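Local atomic coordinates of caspase Nc (Drosophila melanogaster, PDB entry 2FP3), a protein that acts as an initiator caspase, a cysteine endopeptidase in the cascade that activates the caspases carrying out apoptosis. Residues 106-109 / 110-114; 167-170 / 171-174. The protein carries 2 engineered substitutions. All coordinates share one frame; numbering follows the deposited sequence.

Both contacts are local turns within the caspase domain of Dronc, and they come in series along the chain. Contact 1 (106-109 with 110-114) starts helix 108-119 just after strand 98-103, with apolar side chains resting against strand 62-68 of the central sheet. Contact 2 (167-170 with 171-174) is a short 3-10 turn between helix 157-162 and strand 177-181. Their centres lie about 20 Å apart and their nearest atoms about 7 Å, so they do not touch; helix 157-162, which packs on Phe112 of contact 1, leads into the loop of contact 2. Both lie away from the active site, where His137 is probably catalytic and Ala184 is an engineered residue.

Contact 1. Residues 106-109 / 110-114; sequences VNQD and QFFKL
Gln110 runs extended along the first turn of helix 108-119, its CG beside its own N (chi1 -62°), and brings OE1 to Asn107. Gln110 OE1 accepts from Asn107 N at 3.1 Å, in the carbonyl plane and on a lone pair. In return, Asn107 OD1 takes the N-H of Gln110 across 2.5 Å, the donor sitting above the carbonyl plane of the asparagine amide; so short a value probably reflects model accuracy rather than extra strength. The two bonds make a capping box with Asn107 as the N-cap. A chi1 of 60° swings Asn107 CG into this place, between its own N and carbonyl carbon, and the two side-chain amides lie nearly parallel, 18° apart.

Val106 points at the helix and lies obliquely across the Gln110 side chain, Val106 CB 3.7 Å from Gln110 OE1. Val106 CG1 goes on to Leu114 CD1 at 4.0 Å, while Val106 CG2 lies 4.2 Å from Phe111 CB. Val106 and Phe111 both rest on Val67 of strand 62-68, which ties the helix start to the sheet.

Asp109 CB heads away from the helix that follows, and Asp109 O receives a weak 3.4 Å bond from Lys113 N. A straight bond from Phe111 N to Asn107 O, 2.8 Å, closes the opening turn.

The chemistry is thus divided: reciprocal amide-to-backbone bonds satisfy the N-H groups of Asn107 and Gln110, and apolar contacts of Val106 seat the helix start.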
loop_
_atom_site.group_PDB
_atom_site.type_symbol
_atom_site.label_atom_id
_atom_site.label_comp_id
_atom_site.label_asym_id
_atom_site.label_seq_id
_atom_site.Cartn_x
_atom_site.Cartn_y
_atom_site.Cartn_z
ATOM N N VAL A 106 9.893 13.792 -1.762
ATOM C CA VAL A 106 8.957 14.902 -1.693
ATOM C C VAL A 106 8.894 15.377 -0.254
ATOM O O VAL A 106 9.169 14.611 0.671
ATOM C CB VAL A 106 7.525 14.504 -2.168
ATOM C CG1 VAL A 106 7.539 14.177 -3.644
ATOM C CG2 VAL A 106 7.010 13.325 -1.373
ATOM N N ASN A 107 8.548 16.645 -0.072
ATOM C CA ASN A 107 8.450 17.229 1.258
ATOM C C ASN A 107 7.019 17.163 1.773
ATOM O O ASN A 107 6.091 16.877 1.024
ATOM C CB ASN A 107 8.917 18.685 1.229
ATOM C CG ASN A 107 8.098 19.541 0.285
ATOM O OD1 ASN A 107 6.888 19.688 0.449
ATOM N ND2 ASN A 107 8.759 20.111 -0.715
ATOM N N GLN A 108 6.854 17.437 3.058
ATOM C CA GLN A 108 5.545 17.406 3.683
ATOM C C GLN A 108 4.504 18.151 2.856
ATOM O O GLN A 108 3.378 17.680 2.684
ATOM C CB GLN A 108 5.622 18.025 5.075
ATOM C CG GLN A 108 4.319 17.990 5.834
ATOM C CD GLN A 108 4.468 18.494 7.250
ATOM O OE1 GLN A 108 5.412 18.129 7.955
ATOM N NE2 GLN A 108 3.529 19.325 7.683
ATOM N N ASP A 109 4.885 19.311 2.341
ATOM C CA ASP A 109 3.971 20.124 1.557
ATOM C C ASP A 109 3.635 19.505 0.205
ATOM O O ASP A 109 2.482 19.504 -0.210
ATOM C CB ASP A 109 4.556 21.522 1.356
ATOM C CG ASP A 109 3.550 22.494 0.784
ATOM O OD1 ASP A 109 2.502 22.705 1.432
ATOM O OD2 ASP A 109 3.802 23.045 -0.310
ATOM N N GLN A 110 4.637 18.986 -0.490
ATOM C CA GLN A 110 4.400 18.375 -1.792
ATOM C C GLN A 110 3.556 17.114 -1.639
ATOM O O GLN A 110 2.616 16.880 -2.402
ATOM C CB GLN A 110 5.726 18.020 -2.455
ATOM C CG GLN A 110 6.625 19.205 -2.733
ATOM C CD GLN A 110 7.938 18.789 -3.373
ATOM O OE1 GLN A 110 8.666 17.952 -2.835
ATOM N NE2 GLN A 110 8.247 19.374 -4.528
ATOM N N PHE A 111 3.890 16.311 -0.636
ATOM C CA PHE A 111 3.174 15.071 -0.393
ATOM C C PHE A 111 1.672 15.242 -0.324
ATOM O O PHE A 111 0.936 14.554 -1.023
ATOM C CB PHE A 111 3.637 14.409 0.902
ATOM C CG PHE A 111 2.885 13.153 1.217
ATOM C CD1 PHE A 111 3.059 12.019 0.437
ATOM C CD2 PHE A 111 1.928 13.138 2.213
ATOM C CE1 PHE A 111 2.285 10.896 0.635
ATOM C CE2 PHE A 111 1.146 12.018 2.421
ATOM C CZ PHE A 111 1.323 10.891 1.628
ATOM N N PHE A 112 1.218 16.149 0.536
ATOM C CA PHE A 112 -0.209 16.392 0.699
ATOM C C PHE A 112 -0.866 17.028 -0.515
ATOM O O PHE A 112 -2.087 16.984 -0.655
ATOM C CB PHE A 112 -0.472 17.257 1.935
ATOM C CG PHE A 112 -0.356 16.509 3.226
ATOM C CD1 PHE A 112 0.823 16.540 3.962
ATOM C CD2 PHE A 112 -1.417 15.734 3.689
ATOM C CE1 PHE A 112 0.946 15.808 5.146
ATOM C CE2 PHE A 112 -1.306 15.000 4.869
ATOM C CZ PHE A 112 -0.120 15.036 5.599
ATOM N N LYS A 113 -0.068 17.634 -1.381
ATOM C CA LYS A 113 -0.629 18.243 -2.567
ATOM C C LYS A 113 -0.840 17.129 -3.586
ATOM O O LYS A 113 -1.873 17.083 -4.254
ATOM C CB LYS A 113 0.301 19.323 -3.127
ATOM C CG LYS A 113 -0.320 20.118 -4.272
ATOM C CD LYS A 113 0.509 21.340 -4.646
ATOM C CE LYS A 113 -0.160 22.139 -5.760
ATOM N NZ LYS A 113 0.553 23.415 -6.057
ATOM N N LEU A 114 0.135 16.228 -3.689
ATOM C CA LEU A 114 0.043 15.100 -4.614
ATOM C C LEU A 114 -1.158 14.242 -4.248
ATOM O O LEU A 114 -1.955 13.863 -5.098
ATOM C CB LEU A 114 1.282 14.207 -4.519
ATOM C CG LEU A 114 2.661 14.758 -4.850
ATOM C CD1 LEU A 114 3.668 13.630 -4.693
ATOM C CD2 LEU A 114 2.685 15.324 -6.270
#

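Contact 2. Residues 167-170 / 171-174; sequences AKCP and YLVN
Cys169 and Leu172 form the packed side of this turn, both buried and set 4.2 Å apart between Cys169 CB and Leu172 CB. The backbone brings them together: Leu172 N donates to Cys169 O at 2.8 Å with an N-H...O angle of 164°, although the donor approaches from well above the carbonyl plane, 47° out of it. Around this pair the fold closes in: Cys169 touches His163, and Leu172 touches Phe164 and Val124 of helix 122-126.

Pro170 and Val173 lie on the exposed side, where the fit is looser. Val173 N reaches Pro170 O over 3.4 Å, a weak bond, and Val173 CG2 comes alongside the same oxygen, also at 3.4 Å. At Pro170 the bond to CB leads away from the segment that follows, yet Pro170 CB still meets Tyr171 CD2 at 4.2 Å. The Tyr171 side chain, partly exposed, touches Val124 and Gln125 of helix 122-126. Pro170, Tyr171 and Val173 each also touch a crystal neighbour, so their surroundings in the crystal are partly those of the lattice.

Two successive bonds, each from a residue to the one three places earlier, mark this as a 3-10 turn, and the proline, which has no N-H to offer, sits at its start. Beyond it, Leu172 O accepts from Lys177 NZ, which links the turn to the beginning of strand 177-181. The turn therefore rests on one firm backbone bond backed by the contact of Cys169 CB with Leu172 CB, with a weaker second bond where solvent and lattice neighbours come close.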
loop_
_atom_site.group_PDB
_atom_site.type_symbol
_atom_site.label_atom_id
_atom_site.label_comp_id
_atom_site.label_asym_id
_atom_site.label_seq_id
_atom_site.Cartn_x
_atom_site.Cartn_y
_atom_site.Cartn_z
ATOM N N ALA A 167 -15.588 12.910 3.727
ATOM C CA ALA A 167 -15.673 14.318 3.379
ATOM C C ALA A 167 -14.596 14.719 2.379
ATOM O O ALA A 167 -14.885 15.350 1.358
ATOM C CB ALA A 167 -15.560 15.173 4.629
ATOM N N LYS A 168 -13.351 14.356 2.667
ATOM C CA LYS A 168 -12.243 14.712 1.790
ATOM C C LYS A 168 -12.093 13.826 0.558
ATOM O O LYS A 168 -11.597 14.275 -0.470
ATOM C CB LYS A 168 -10.936 14.718 2.580
ATOM C CG LYS A 168 -10.912 15.725 3.716
ATOM C CD LYS A 168 -9.609 15.632 4.499
ATOM C CE LYS A 168 -9.594 16.558 5.717
ATOM N NZ LYS A 168 -8.393 16.312 6.576
ATOM N N CYS A 169 -12.519 12.569 0.650
ATOM C CA CYS A 169 -12.401 11.667 -0.487
ATOM C C CYS A 169 -13.721 11.129 -0.989
ATOM O O CYS A 169 -13.965 9.924 -0.970
ATOM C CB CYS A 169 -11.462 10.510 -0.166
ATOM S SG CYS A 169 -9.746 10.998 -0.155
ATOM N N PRO A 170 -14.574 12.027 -1.501
ATOM C CA PRO A 170 -15.892 11.669 -2.028
ATOM C C PRO A 170 -15.790 10.488 -2.984
ATOM O O PRO A 170 -16.626 9.582 -2.964
ATOM C CB PRO A 170 -16.331 12.935 -2.753
ATOM C CG PRO A 170 -15.572 14.029 -2.071
ATOM C CD PRO A 170 -14.232 13.426 -1.829
ATOM N N TYR A 171 -14.755 10.514 -3.819
ATOM C CA TYR A 171 -14.540 9.469 -4.825
ATOM C C TYR A 171 -14.197 8.081 -4.292
ATOM O O TYR A 171 -14.217 7.118 -5.058
ATOM C CB TYR A 171 -13.445 9.906 -5.811
ATOM C CG TYR A 171 -13.759 11.178 -6.584
ATOM C CD1 TYR A 171 -12.779 11.815 -7.342
ATOM C CD2 TYR A 171 -15.037 11.733 -6.569
ATOM C CE1 TYR A 171 -13.065 12.972 -8.069
ATOM C CE2 TYR A 171 -15.335 12.884 -7.292
ATOM C CZ TYR A 171 -14.351 13.497 -8.041
ATOM O OH TYR A 171 -14.668 14.613 -8.780
ATOM N N LEU A 172 -13.886 7.965 -3.000
ATOM C CA LEU A 172 -13.532 6.662 -2.438
ATOM C C LEU A 172 -14.548 6.083 -1.456
ATOM O O LEU A 172 -14.333 5.010 -0.881
ATOM C CB LEU A 172 -12.145 6.730 -1.792
ATOM C CG LEU A 172 -10.996 6.973 -2.781
ATOM C CD1 LEU A 172 -9.694 7.115 -2.023
ATOM C CD2 LEU A 172 -10.903 5.826 -3.760
ATOM N N VAL A 173 -15.664 6.787 -1.277
ATOM C CA VAL A 173 -16.724 6.326 -0.390
ATOM C C VAL A 173 -17.201 4.952 -0.879
ATOM O O VAL A 173 -17.521 4.779 -2.058
ATOM C CB VAL A 173 -17.890 7.328 -0.389
ATOM C CG1 VAL A 173 -19.053 6.786 0.417
ATOM C CG2 VAL A 173 -17.416 8.669 0.186
ATOM N N ASN A 174 -17.217 3.975 0.026
ATOM C CA ASN A 174 -17.632 2.612 -0.300
ATOM C C ASN A 174 -16.717 1.907 -1.289
ATOM O O ASN A 174 -17.124 0.958 -1.955
ATOM C CB ASN A 174 -19.056 2.590 -0.841
ATOM C CG ASN A 174 -20.072 2.984 0.205
ATOM O OD1 ASN A 174 -20.797 3.965 0.040
ATOM N ND2 ASN A 174 -20.124 2.228 1.296
#